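Local coordinates for protein glucokinase (Leishmania braziliensis MHOM/BR/75/M2904, PDB 6EDI) that probably catalyses the ATP-dependent phosphorylation of D-glucose, as a dimeric kinase captured here in an open conformation, at residues A160-V165 and S217-V222; A167-G172 and S198-G203; Q252-Y257 and W275-N280; E285-Y290 and V323-K328. One frame throughout, in Å; residues are numbered along the deposited sequence.

Contact 1: A160-V165 and S217-V222; sequences AGAYGV and SLIHYV
The peptide carbonyl of A162 is the flat group met across this contact, and I219 covers part of one of its faces: methyl CD1 lies 3.2 Å from A162 O, well above the carbonyl plane. The tyrosine rings are engaged on other sides. Y163 sends its OH to the backbone N of V230, while Y221 meets Y228 edge-to-face.

The methyl reaches the carbonyl because I219 holds CG1 beside its backbone N (chi1 -49°) and then runs straight out to CD1 (chi2 179°). On the way, CG1 passes 3.7 Å from A162 CB, and farther along the helix V165 CB is 4.3 Å from I219 CD1. A branched, purely apolar side chain suits this place, since it fills the angle between helix and strand and asks for no polar partner.

Helix 157-170 lies here against a strand of the mixed sheet built from 178-182, 205-210, 214-222, 227-233, 345-348 and 389-393, the alpha/beta layering expected of the actin-like ATPase superfamily. The segment axes pass 8.1 Å apart at -44°. Alanine at 162 permits that closeness: its single methyl also touches V207 and V230 on the two flanking strands.

S217 OG sits 3.3 Å from A162 CB, a plain packing contact. The hydroxyl, set between its backbone N and carbonyl carbon, donates instead to L158 O one turn earlier in the helix, so serine combines small size with a tie to the helix backbone. L218 points away from the helix and packs on L231 of the second subunit.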
loop_
_atom_site.group_PDB
_atom_site.type_symbol
_atom_site.label_atom_id
_atom_site.label_comp_id
_atom_site.label_asym_id
_atom_site.label_seq_id
_atom_site.Cartn_x
_atom_site.Cartn_y
_atom_site.Cartn_z
ATOM N N ALA A 160 -12.121 7.354 -2.425
ATOM C CA ALA A 160 -13.264 7.999 -1.803
ATOM C C ALA A 160 -14.176 6.968 -1.138
ATOM O O ALA A 160 -14.709 7.223 -0.072
ATOM C CB ALA A 160 -14.024 8.861 -2.797
ATOM N N GLY A 161 -14.342 5.800 -1.752
ATOM C CA GLY A 161 -15.198 4.761 -1.178
ATOM C C GLY A 161 -14.693 4.261 0.164
ATOM O O GLY A 161 -15.458 4.059 1.126
ATOM N N ALA A 162 -13.384 4.066 0.226
ATOM C CA ALA A 162 -12.720 3.675 1.462
ATOM C C ALA A 162 -12.901 4.733 2.550
ATOM O O ALA A 162 -13.176 4.398 3.711
ATOM C CB ALA A 162 -11.255 3.405 1.205
ATOM N N TYR A 163 -12.750 6.005 2.193
ATOM C CA TYR A 163 -13.033 7.062 3.172
ATOM C C TYR A 163 -14.495 6.995 3.650
ATOM O O TYR A 163 -14.813 7.351 4.792
ATOM C CB TYR A 163 -12.688 8.451 2.621
ATOM C CG TYR A 163 -11.231 8.829 2.740
ATOM C CD1 TYR A 163 -10.642 9.005 3.988
ATOM C CD2 TYR A 163 -10.447 9.036 1.608
ATOM C CE1 TYR A 163 -9.298 9.342 4.107
ATOM C CE2 TYR A 163 -9.100 9.385 1.714
ATOM C CZ TYR A 163 -8.536 9.533 2.975
ATOM O OH TYR A 163 -7.203 9.870 3.109
ATOM N N GLY A 164 -15.391 6.542 2.776
ATOM C CA GLY A 164 -16.783 6.393 3.151
ATOM C C GLY A 164 -16.958 5.312 4.201
ATOM O O GLY A 164 -17.741 5.458 5.144
ATOM N N VAL A 165 -16.222 4.220 4.036
ATOM C CA VAL A 165 -16.258 3.125 4.997
ATOM C C VAL A 165 -15.788 3.634 6.341
ATOM O O VAL A 165 -16.402 3.346 7.374
ATOM C CB VAL A 165 -15.338 1.984 4.572
ATOM C CG1 VAL A 165 -15.349 0.875 5.612
ATOM C CG2 VAL A 165 -15.769 1.457 3.204
ATOM N N SER A 217 -8.375 -0.249 -2.663
ATOM C CA SER A 217 -7.770 0.854 -1.924
ATOM C C SER A 217 -7.488 0.382 -0.508
ATOM O O SER A 217 -8.018 -0.641 -0.048
ATOM C CB SER A 217 -8.679 2.096 -1.914
ATOM O OG SER A 217 -9.976 1.784 -1.430
ATOM N N LEU A 218 -6.631 1.103 0.197
ATOM C CA LEU A 218 -6.272 0.667 1.535
ATOM C C LEU A 218 -6.439 1.815 2.500
ATOM O O LEU A 218 -5.894 2.911 2.274
ATOM C CB LEU A 218 -4.830 0.156 1.563
ATOM C CG LEU A 218 -4.273 -0.218 2.938
ATOM C CD1 LEU A 218 -4.678 -1.639 3.340
ATOM C CD2 LEU A 218 -2.769 -0.002 3.009
ATOM N N ILE A 219 -7.196 1.571 3.567
ATOM C CA ILE A 219 -7.258 2.524 4.657
ATOM C C ILE A 219 -6.117 2.130 5.589
ATOM O O ILE A 219 -6.139 1.063 6.214
ATOM C CB ILE A 219 -8.578 2.484 5.427
ATOM C CG1 ILE A 219 -9.783 2.522 4.480
ATOM C CG2 ILE A 219 -8.642 3.662 6.428
ATOM C CD1 ILE A 219 -11.111 2.457 5.183
ATOM N N HIS A 220 -5.092 2.969 5.644
ATOM C CA HIS A 220 -3.937 2.676 6.506
ATOM C C HIS A 220 -4.103 3.410 7.825
ATOM O O HIS A 220 -4.364 4.612 7.830
ATOM C CB HIS A 220 -2.645 3.101 5.814
ATOM C CG HIS A 220 -1.426 2.991 6.688
ATOM N ND1 HIS A 220 -0.929 1.784 7.117
ATOM C CD2 HIS A 220 -0.609 3.942 7.196
ATOM C CE1 HIS A 220 0.146 1.990 7.863
ATOM N NE2 HIS A 220 0.365 3.288 7.920
ATOM N N TYR A 221 -3.993 2.687 8.940
ATOM C CA TYR A 221 -4.079 3.316 10.252
ATOM C C TYR A 221 -2.695 3.748 10.696
ATOM O O TYR A 221 -1.737 2.992 10.562
ATOM C CB TYR A 221 -4.686 2.384 11.308
ATOM C CG TYR A 221 -4.613 2.994 12.690
ATOM C CD1 TYR A 221 -5.413 4.068 13.040
ATOM C CD2 TYR A 221 -3.718 2.512 13.634
ATOM C CE1 TYR A 221 -5.336 4.641 14.289
ATOM C CE2 TYR A 221 -3.633 3.083 14.888
ATOM C CZ TYR A 221 -4.446 4.142 15.210
ATOM O OH TYR A 221 -4.372 4.711 16.453
ATOM N N VAL A 222 -2.615 4.969 11.219
ATOM C CA VAL A 222 -1.353 5.599 11.605
ATOM C C VAL A 222 -1.305 5.821 13.120
ATOM O O VAL A 222 -1.924 6.753 13.647
ATOM C CB VAL A 222 -1.167 6.967 10.899
ATOM C CG1 VAL A 222 0.139 7.593 11.338
ATOM C CG2 VAL A 222 -1.215 6.832 9.369
#

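Contact 2: A167-G172 and S198-G203; sequences ALSNAG and STIGRG
S169 OG makes the direct polar contact between the end of the helix and the loop. It accepts the backbone N-H of I200 over 2.9 Å in a nearly straight bond (164°). The torsion that aims it there sets OG opposite the backbone N of S169 (chi1 -174°), directed out from the helix. T199 OG1 lies 3.1 Å from the same S169 OG.

Within the loop, T199 OG1 accepts from G201 N at 2.9 Å, which makes an ST turn. The threonine hydroxyl thus closes a turn in its own loop, and at G201 the positive phi suits glycine, which has no side chain to hinder it. The helix closes in a Schellman motif. G172, at phi 84°, adopts a conformation easy for a residue without a side chain, and G172 N bonds back to S169 O.

One water bridges the two backbones, donating to S198 O at 3.0 Å and, weakly, to G172 O.

Apolar packing completes the join. I200 CG1 rests 4.0 Å from S169 CB, and the branched side chain of I200 also packs on V165 and L166 of the same helix and on L174 of helix 174-177. Beyond it, R202 forms a salt bridge with D226, and its backbone O accepts from N123 ND2 of the second subunit.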
loop_
_atom_site.group_PDB
_atom_site.type_symbol
_atom_site.label_atom_id
_atom_site.label_comp_id
_atom_site.label_asym_id
_atom_site.label_seq_id
_atom_site.Cartn_x
_atom_site.Cartn_y
_atom_site.Cartn_z
ATOM N N ALA A 167 -15.816 6.711 7.341
ATOM C CA ALA A 167 -16.813 7.657 7.824
ATOM C C ALA A 167 -17.930 6.915 8.548
ATOM O O ALA A 167 -18.329 7.299 9.650
ATOM C CB ALA A 167 -17.355 8.481 6.691
ATOM N N LEU A 168 -18.430 5.855 7.925
ATOM C CA LEU A 168 -19.488 5.049 8.525
ATOM C C LEU A 168 -19.034 4.444 9.843
ATOM O O LEU A 168 -19.801 4.372 10.813
ATOM C CB LEU A 168 -19.922 3.935 7.575
ATOM C CG LEU A 168 -20.636 4.339 6.284
ATOM C CD1 LEU A 168 -20.716 3.171 5.307
ATOM C CD2 LEU A 168 -22.020 4.851 6.627
ATOM N N SER A 169 -17.784 3.997 9.866
ATOM C CA SER A 169 -17.199 3.391 11.050
ATOM C C SER A 169 -17.128 4.387 12.211
ATOM O O SER A 169 -17.603 4.098 13.310
ATOM C CB SER A 169 -15.801 2.863 10.730
ATOM O OG SER A 169 -15.284 2.149 11.829
ATOM N N ASN A 170 -16.523 5.552 11.966
ATOM C CA ASN A 170 -16.391 6.575 13.006
ATOM C C ASN A 170 -17.750 7.053 13.488
ATOM O O ASN A 170 -17.898 7.509 14.619
ATOM C CB ASN A 170 -15.572 7.761 12.494
ATOM C CG ASN A 170 -14.115 7.418 12.306
ATOM O OD1 ASN A 170 -13.621 6.446 12.885
ATOM N ND2 ASN A 170 -13.416 8.203 11.485
ATOM N N ALA A 171 -18.748 6.933 12.620
ATOM C CA ALA A 171 -20.100 7.314 12.972
ATOM C C ALA A 171 -20.789 6.293 13.877
ATOM O O ALA A 171 -21.852 6.581 14.434
ATOM C CB ALA A 171 -20.927 7.549 11.709
ATOM N N GLY A 172 -20.210 5.103 14.005
ATOM C CA GLY A 172 -20.778 4.061 14.849
ATOM C C GLY A 172 -21.850 3.276 14.116
ATOM O O GLY A 172 -22.606 2.525 14.724
ATOM N N SER A 198 -18.556 -3.889 14.095
ATOM C CA SER A 198 -19.088 -2.682 14.731
ATOM C C SER A 198 -18.277 -1.473 14.317
ATOM O O SER A 198 -18.729 -0.342 14.432
ATOM C CB SER A 198 -19.056 -2.832 16.245
ATOM O OG SER A 198 -19.828 -3.953 16.625
ATOM N N THR A 199 -17.067 -1.738 13.836
ATOM C CA THR A 199 -16.108 -0.693 13.503
ATOM C C THR A 199 -15.073 -1.371 12.627
ATOM O O THR A 199 -14.988 -2.605 12.638
ATOM C CB THR A 199 -15.432 -0.159 14.781
ATOM O OG1 THR A 199 -14.376 0.748 14.436
ATOM C CG2 THR A 199 -14.875 -1.312 15.599
ATOM N N ILE A 200 -14.312 -0.612 11.837
ATOM C CA ILE A 200 -13.150 -1.219 11.176
ATOM C C ILE A 200 -12.044 -1.360 12.209
ATOM O O ILE A 200 -11.162 -2.208 12.089
ATOM C CB ILE A 200 -12.618 -0.404 9.978
ATOM C CG1 ILE A 200 -12.286 1.035 10.387
ATOM C CG2 ILE A 200 -13.619 -0.420 8.823
ATOM C CD1 ILE A 200 -11.404 1.753 9.360
ATOM N N GLY A 201 -12.104 -0.526 13.241
ATOM C CA GLY A 201 -11.128 -0.594 14.318
ATOM C C GLY A 201 -9.818 0.098 13.994
ATOM O O GLY A 201 -9.665 0.679 12.919
ATOM N N ARG A 202 -8.876 0.052 14.937
ATOM C CA ARG A 202 -7.566 0.684 14.761
ATOM C C ARG A 202 -6.556 -0.251 14.097
ATOM O O ARG A 202 -5.699 -0.856 14.761
ATOM C CB ARG A 202 -7.014 1.171 16.101
ATOM C CG ARG A 202 -7.930 2.149 16.800
ATOM C CD ARG A 202 -7.223 3.455 17.093
ATOM N NE ARG A 202 -8.164 4.466 17.560
ATOM C CZ ARG A 202 -8.197 4.940 18.796
ATOM N NH1 ARG A 202 -7.315 4.518 19.695
ATOM N NH2 ARG A 202 -9.099 5.854 19.126
ATOM N N GLY A 203 -6.663 -0.353 12.777
ATOM C CA GLY A 203 -5.761 -1.162 11.982
ATOM C C GLY A 203 -6.065 -0.951 10.516
ATOM O O GLY A 203 -6.971 -0.182 10.160
HETATM O O HOH W 1 -21.682 -0.086 13.798
#

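Contact 3: Q252-Y257 and W275-N280; sequences QALAGY and WEAASN
L254 reaches from helix 245-259 to the short 3-10 turn 275-278, a helix-to-turn packing in the helical part of the kinase, with E276 OE2 tying the turn to V214 N at the start of strand 214-222. Ahead of L254 in the helix, A253 is small enough to let another helix close in, and it touches F286 and Y290 of helix 281-292. L254 follows and carries the contact. With CG anti to the backbone N (chi1 -178°), its fork is carried straight out toward the turn. Methyl CD2 bears on two alanines, 3.7 Å from A278 CB and 4.0 Å from A277 CB, while CD1 lies 3.8 Å from A277 O. Leucine suits this place because its two methyls spread over the near side of the turn, and the alanines offer only low methyl bumps. P273 and F286 also touch the leucine. A turn later, Y257 meets the ring of F286, the planes about 40° apart.

Past residue 278 the chain leads into helix 281-292, where N280 is the N-cap and its OD1 accepts from G283 N. The turn is braced from within: W275 O takes A278 N at 3.0 Å and, from the opposite face of its plane, S279 OG at 2.7 Å, the hydroxyl standing 40° out of that plane.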
loop_
_atom_site.group_PDB
_atom_site.type_symbol
_atom_site.label_atom_id
_atom_site.label_comp_id
_atom_site.label_asym_id
_atom_site.label_seq_id
_atom_site.Cartn_x
_atom_site.Cartn_y
_atom_site.Cartn_z
ATOM N N GLN A 252 -5.474 -20.449 -17.760
ATOM C CA GLN A 252 -5.059 -20.575 -19.152
ATOM C C GLN A 252 -6.165 -20.134 -20.111
ATOM O O GLN A 252 -5.931 -19.367 -21.060
ATOM C CB GLN A 252 -4.684 -22.027 -19.470
ATOM C CG GLN A 252 -4.201 -22.211 -20.911
ATOM C CD GLN A 252 -2.983 -21.358 -21.227
ATOM O OE1 GLN A 252 -1.841 -21.751 -20.955
ATOM N NE2 GLN A 252 -3.216 -20.186 -21.791
ATOM N N ALA A 253 -7.369 -20.635 -19.872
ATOM C CA ALA A 253 -8.485 -20.313 -20.762
ATOM C C ALA A 253 -8.821 -18.832 -20.665
ATOM O O ALA A 253 -9.146 -18.196 -21.671
ATOM C CB ALA A 253 -9.700 -21.173 -20.443
ATOM N N LEU A 254 -8.742 -18.284 -19.450
ATOM C CA LEU A 254 -9.031 -16.861 -19.244
ATOM C C LEU A 254 -8.019 -15.999 -19.998
ATOM O O LEU A 254 -8.383 -15.041 -20.667
ATOM C CB LEU A 254 -9.041 -16.507 -17.745
ATOM C CG LEU A 254 -9.374 -15.049 -17.425
ATOM C CD1 LEU A 254 -10.757 -14.706 -17.990
ATOM C CD2 LEU A 254 -9.312 -14.756 -15.920
ATOM N N ALA A 255 -6.752 -16.377 -19.898
ATOM C CA ALA A 255 -5.656 -15.679 -20.566
ATOM C C ALA A 255 -5.840 -15.641 -22.086
ATOM O O ALA A 255 -5.669 -14.593 -22.720
ATOM C CB ALA A 255 -4.338 -16.354 -20.222
ATOM N N GLY A 256 -6.151 -16.795 -22.663
ATOM C CA GLY A 256 -6.366 -16.890 -24.100
ATOM C C GLY A 256 -7.574 -16.090 -24.535
ATOM O O GLY A 256 -7.573 -15.440 -25.589
ATOM N N TYR A 257 -8.617 -16.139 -23.712
ATOM C CA TYR A 257 -9.821 -15.347 -23.942
ATOM C C TYR A 257 -9.512 -13.858 -23.924
ATOM O O TYR A 257 -9.948 -13.126 -24.796
ATOM C CB TYR A 257 -10.862 -15.686 -22.881
ATOM C CG TYR A 257 -12.175 -14.926 -22.997
ATOM C CD1 TYR A 257 -13.063 -15.182 -24.037
ATOM C CD2 TYR A 257 -12.542 -13.991 -22.039
ATOM C CE1 TYR A 257 -14.268 -14.512 -24.136
ATOM C CE2 TYR A 257 -13.748 -13.309 -22.126
ATOM C CZ TYR A 257 -14.605 -13.574 -23.184
ATOM O OH TYR A 257 -15.808 -12.907 -23.280
ATOM N N TRP A 275 -6.241 -10.328 -11.962
ATOM C CA TRP A 275 -7.274 -10.837 -11.055
ATOM C C TRP A 275 -8.651 -10.276 -11.380
ATOM O O TRP A 275 -9.661 -10.961 -11.231
ATOM C CB TRP A 275 -6.942 -10.486 -9.605
ATOM C CG TRP A 275 -6.001 -11.430 -8.944
ATOM C CD1 TRP A 275 -4.697 -11.193 -8.631
ATOM C CD2 TRP A 275 -6.287 -12.769 -8.494
ATOM N NE1 TRP A 275 -4.152 -12.294 -8.019
ATOM C CE2 TRP A 275 -5.104 -13.275 -7.917
ATOM C CE3 TRP A 275 -7.424 -13.583 -8.521
ATOM C CZ2 TRP A 275 -5.023 -14.568 -7.369
ATOM C CZ3 TRP A 275 -7.351 -14.862 -7.973
ATOM C CH2 TRP A 275 -6.151 -15.347 -7.412
ATOM N N GLU A 276 -8.678 -9.014 -11.795
ATOM C CA GLU A 276 -9.931 -8.344 -12.152
ATOM C C GLU A 276 -10.714 -9.135 -13.193
ATOM O O GLU A 276 -11.943 -9.225 -13.132
ATOM C CB GLU A 276 -9.631 -6.940 -12.689
ATOM C CG GLU A 276 -10.756 -6.306 -13.512
ATOM C CD GLU A 276 -10.425 -4.888 -13.929
ATOM O OE1 GLU A 276 -9.942 -4.699 -15.062
ATOM O OE2 GLU A 276 -10.644 -3.966 -13.119
ATOM N N ALA A 277 -9.991 -9.720 -14.143
ATOM C CA ALA A 277 -10.624 -10.430 -15.248
ATOM C C ALA A 277 -11.365 -11.692 -14.799
ATOM O O ALA A 277 -12.233 -12.180 -15.503
ATOM C CB ALA A 277 -9.606 -10.747 -16.329
ATOM N N ALA A 278 -11.023 -12.214 -13.627
ATOM C CA ALA A 278 -11.694 -13.395 -13.084
ATOM C C ALA A 278 -12.718 -13.057 -12.015
ATOM O O ALA A 278 -13.278 -13.960 -11.397
ATOM C CB ALA A 278 -10.658 -14.383 -12.511
ATOM N N SER A 279 -12.973 -11.770 -11.787
ATOM C CA SER A 279 -13.815 -11.371 -10.667
ATOM C C SER A 279 -14.804 -10.241 -11.007
ATOM O O SER A 279 -15.552 -9.790 -10.141
ATOM C CB SER A 279 -12.930 -11.003 -9.458
ATOM O OG SER A 279 -11.873 -10.141 -9.859
ATOM N N ASN A 280 -14.806 -9.797 -12.263
ATOM C CA ASN A 280 -15.737 -8.760 -12.741
ATOM C C ASN A 280 -16.903 -9.302 -13.592
ATOM O O ASN A 280 -17.069 -10.515 -13.732
ATOM C CB ASN A 280 -14.971 -7.705 -13.541
ATOM C CG ASN A 280 -14.369 -8.263 -14.820
ATOM O OD1 ASN A 280 -14.405 -9.471 -15.059
ATOM N ND2 ASN A 280 -13.796 -7.389 -15.636
#

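Contact 4: E285-Y290 and V323-K328; sequences EFNYAY and VDRLYK
N287 and R325 are brought together by contrasting torsions: N287 sets CG anti to its carbonyl carbon, whereas R325 runs extended through chi1 and chi2 and bends at chi3 (-61°). The extended first half of the arginine lays CB to CD across the asparagine amide, with R325 CD 3.8 Å from N287 OD1, and the bend then turns the guanidinium toward Y290.

There R325 NH2 lies 3.5 Å from Y290 CE2, at the edge of the ring and near its plane, so the ring edge meets a guanidinium face. The two planes stand 86° apart; the cation is not stacked over the aromatic face.

N287 ND2 packs 3.6 Å from R325 CB. It also faces L326 N, but both are donors, and its real partners are A322 O and a water at 2.8 Å, while OD1 accepts from Y250 OH. Asparagine suits this buried place because one amide both gives and receives. A second water links N287 O to R325 NE, accepting from NE at 2.9 Å at the guanidinium edge. L326 CD1 lies 4.1 Å from N287 ND2, a loose packing contact.

The segments of helices 281-292 and 317-341 cross at 130°, their axes 9.1 Å apart. Helix 245-259 closes one side, where Y250 meets Y290 edge-to-face and touches R325; helix 304-313 packs on Y288 and V323, and helix 363-373 on Y327 and K328.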
loop_
_atom_site.group_PDB
_atom_site.type_symbol
_atom_site.label_atom_id
_atom_site.label_comp_id
_atom_site.label_asym_id
_atom_site.label_seq_id
_atom_site.Cartn_x
_atom_site.Cartn_y
_atom_site.Cartn_z
ATOM N N GLU A 285 -19.391 -13.535 -17.083
ATOM C CA GLU A 285 -19.898 -13.983 -18.380
ATOM C C GLU A 285 -19.020 -15.082 -18.982
ATOM O O GLU A 285 -19.531 -16.035 -19.581
ATOM C CB GLU A 285 -20.039 -12.796 -19.333
ATOM C CG GLU A 285 -21.053 -11.771 -18.810
ATOM C CD GLU A 285 -21.213 -10.550 -19.686
ATOM O OE1 GLU A 285 -20.545 -10.473 -20.738
ATOM O OE2 GLU A 285 -22.012 -9.663 -19.308
ATOM N N PHE A 286 -17.703 -14.958 -18.807
ATOM C CA PHE A 286 -16.793 -16.000 -19.257
ATOM C C PHE A 286 -16.982 -17.271 -18.440
ATOM O O PHE A 286 -16.950 -18.389 -18.975
ATOM C CB PHE A 286 -15.338 -15.543 -19.156
ATOM C CG PHE A 286 -14.355 -16.619 -19.494
ATOM C CD1 PHE A 286 -14.036 -16.886 -20.819
ATOM C CD2 PHE A 286 -13.764 -17.378 -18.492
ATOM C CE1 PHE A 286 -13.136 -17.893 -21.148
ATOM C CE2 PHE A 286 -12.858 -18.382 -18.802
ATOM C CZ PHE A 286 -12.544 -18.643 -20.139
ATOM N N ASN A 287 -17.148 -17.098 -17.134
ATOM C CA ASN A 287 -17.343 -18.233 -16.250
ATOM C C ASN A 287 -18.548 -19.074 -16.636
ATOM O O ASN A 287 -18.513 -20.308 -16.576
ATOM C CB ASN A 287 -17.446 -17.764 -14.808
ATOM C CG ASN A 287 -16.083 -17.478 -14.206
ATOM O OD1 ASN A 287 -15.071 -17.525 -14.913
ATOM N ND2 ASN A 287 -16.051 -17.176 -12.907
ATOM N N TYR A 288 -19.603 -18.397 -17.062
ATOM C CA TYR A 288 -20.824 -19.084 -17.458
ATOM C C TYR A 288 -20.583 -19.993 -18.656
ATOM O O TYR A 288 -20.914 -21.176 -18.621
ATOM C CB TYR A 288 -21.934 -18.084 -17.770
ATOM C CG TYR A 288 -23.264 -18.759 -18.022
ATOM C CD1 TYR A 288 -23.931 -19.420 -16.995
ATOM C CD2 TYR A 288 -23.846 -18.745 -19.280
ATOM C CE1 TYR A 288 -25.151 -20.043 -17.217
ATOM C CE2 TYR A 288 -25.064 -19.362 -19.512
ATOM C CZ TYR A 288 -25.711 -20.010 -18.479
ATOM O OH TYR A 288 -26.927 -20.626 -18.719
ATOM N N ALA A 289 -20.008 -19.432 -19.711
ATOM C CA ALA A 289 -19.622 -20.224 -20.871
ATOM C C ALA A 289 -18.729 -21.377 -20.435
ATOM O O ALA A 289 -19.016 -22.539 -20.730
ATOM C CB ALA A 289 -18.928 -19.359 -21.898
ATOM N N TYR A 290 -17.671 -21.055 -19.693
ATOM C CA TYR A 290 -16.701 -22.050 -19.250
ATOM C C TYR A 290 -17.359 -23.219 -18.514
ATOM O O TYR A 290 -16.925 -24.360 -18.649
ATOM C CB TYR A 290 -15.609 -21.387 -18.390
ATOM C CG TYR A 290 -14.429 -22.284 -18.037
ATOM C CD1 TYR A 290 -13.366 -22.451 -18.919
ATOM C CD2 TYR A 290 -14.366 -22.934 -16.809
ATOM C CE1 TYR A 290 -12.283 -23.258 -18.592
ATOM C CE2 TYR A 290 -13.291 -23.736 -16.476
ATOM C CZ TYR A 290 -12.257 -23.894 -17.374
ATOM O OH TYR A 290 -11.187 -24.690 -17.048
ATOM N N VAL A 323 -20.907 -18.177 -10.739
ATOM C CA VAL A 323 -20.889 -17.255 -9.597
ATOM C C VAL A 323 -19.925 -17.735 -8.526
ATOM O O VAL A 323 -19.163 -16.942 -7.954
ATOM C CB VAL A 323 -22.293 -17.086 -8.985
ATOM C CG1 VAL A 323 -22.224 -16.353 -7.656
ATOM C CG2 VAL A 323 -23.167 -16.323 -9.927
ATOM N N ASP A 324 -19.970 -19.031 -8.239
ATOM C CA ASP A 324 -19.089 -19.614 -7.230
ATOM C C ASP A 324 -17.627 -19.393 -7.610
ATOM O O ASP A 324 -16.831 -18.970 -6.770
ATOM C CB ASP A 324 -19.378 -21.108 -7.059
ATOM C CG ASP A 324 -18.555 -21.747 -5.954
ATOM O OD1 ASP A 324 -18.547 -21.232 -4.809
ATOM O OD2 ASP A 324 -17.912 -22.780 -6.237
ATOM N N ARG A 325 -17.276 -19.669 -8.869
ATOM C CA ARG A 325 -15.912 -19.435 -9.333
ATOM C C ARG A 325 -15.541 -17.954 -9.266
ATOM O O ARG A 325 -14.395 -17.603 -8.941
ATOM C CB ARG A 325 -15.684 -19.988 -10.751
ATOM C CG ARG A 325 -14.202 -19.993 -11.139
ATOM C CD ARG A 325 -13.917 -20.350 -12.588
ATOM N NE ARG A 325 -14.373 -21.690 -12.954
ATOM C CZ ARG A 325 -13.708 -22.808 -12.704
ATOM N NH1 ARG A 325 -12.545 -22.772 -12.060
ATOM N NH2 ARG A 325 -14.212 -23.970 -13.078
ATOM N N LEU A 326 -16.509 -17.091 -9.558
ATOM C CA LEU A 326 -16.301 -15.644 -9.521
ATOM C C LEU A 326 -15.810 -15.205 -8.148
ATOM O O LEU A 326 -14.769 -14.564 -8.031
ATOM C CB LEU A 326 -17.594 -14.883 -9.867
ATOM C CG LEU A 326 -17.384 -13.417 -10.285
ATOM C CD1 LEU A 326 -16.818 -13.329 -11.698
ATOM C CD2 LEU A 326 -18.650 -12.569 -10.168
ATOM N N TYR A 327 -16.562 -15.555 -7.110
ATOM C CA TYR A 327 -16.189 -15.179 -5.759
ATOM C C TYR A 327 -15.029 -15.983 -5.172
ATOM O O TYR A 327 -14.307 -15.498 -4.297
ATOM C CB TYR A 327 -17.419 -15.208 -4.862
ATOM C CG TYR A 327 -18.356 -14.090 -5.218
ATOM C CD1 TYR A 327 -17.886 -12.785 -5.335
ATOM C CD2 TYR A 327 -19.698 -14.334 -5.478
ATOM C CE1 TYR A 327 -18.734 -11.751 -5.672
ATOM C CE2 TYR A 327 -20.552 -13.306 -5.823
ATOM C CZ TYR A 327 -20.060 -12.018 -5.915
ATOM O OH TYR A 327 -20.897 -10.991 -6.249
ATOM N N LYS A 328 -14.838 -17.209 -5.641
ATOM C CA LYS A 328 -13.673 -17.970 -5.205
ATOM C C LYS A 328 -12.409 -17.228 -5.627
ATOM O O LYS A 328 -11.451 -17.131 -4.862
ATOM C CB LYS A 328 -13.700 -19.391 -5.773
ATOM C CG LYS A 328 -14.580 -20.356 -4.970
ATOM C CD LYS A 328 -14.249 -21.819 -5.289
ATOM C CE LYS A 328 -15.193 -22.786 -4.579
ATOM N NZ LYS A 328 -15.429 -22.407 -3.161
HETATM O O HOH W 2 -13.448 -16.716 -11.958
HETATM O O HOH W 3 -16.976 -21.405 -14.200
#

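How the contacts relate
The four contacts form two pairs at separate places in the chain. Contacts 1 and 2, with centres 11 Å apart, share helix 157-170 and touch each other; along the sequence contact 2 is nested inside the loop closed by contact 1, and both reach the second subunit, placing them near the dimer interface. Contacts 3 and 4 follow in series, 10 Å apart and touching, in the consecutive helices 245-259 and 281-292 together with 317-341. The centres of contacts from different pairs lie about 27 to 34 Å apart, with no touch. Contact 1 thus joins helix 157-170 to the sheet, contact 2 joins its C-terminal end to a loop, and contacts 3 and 4 lie in a cluster of helices.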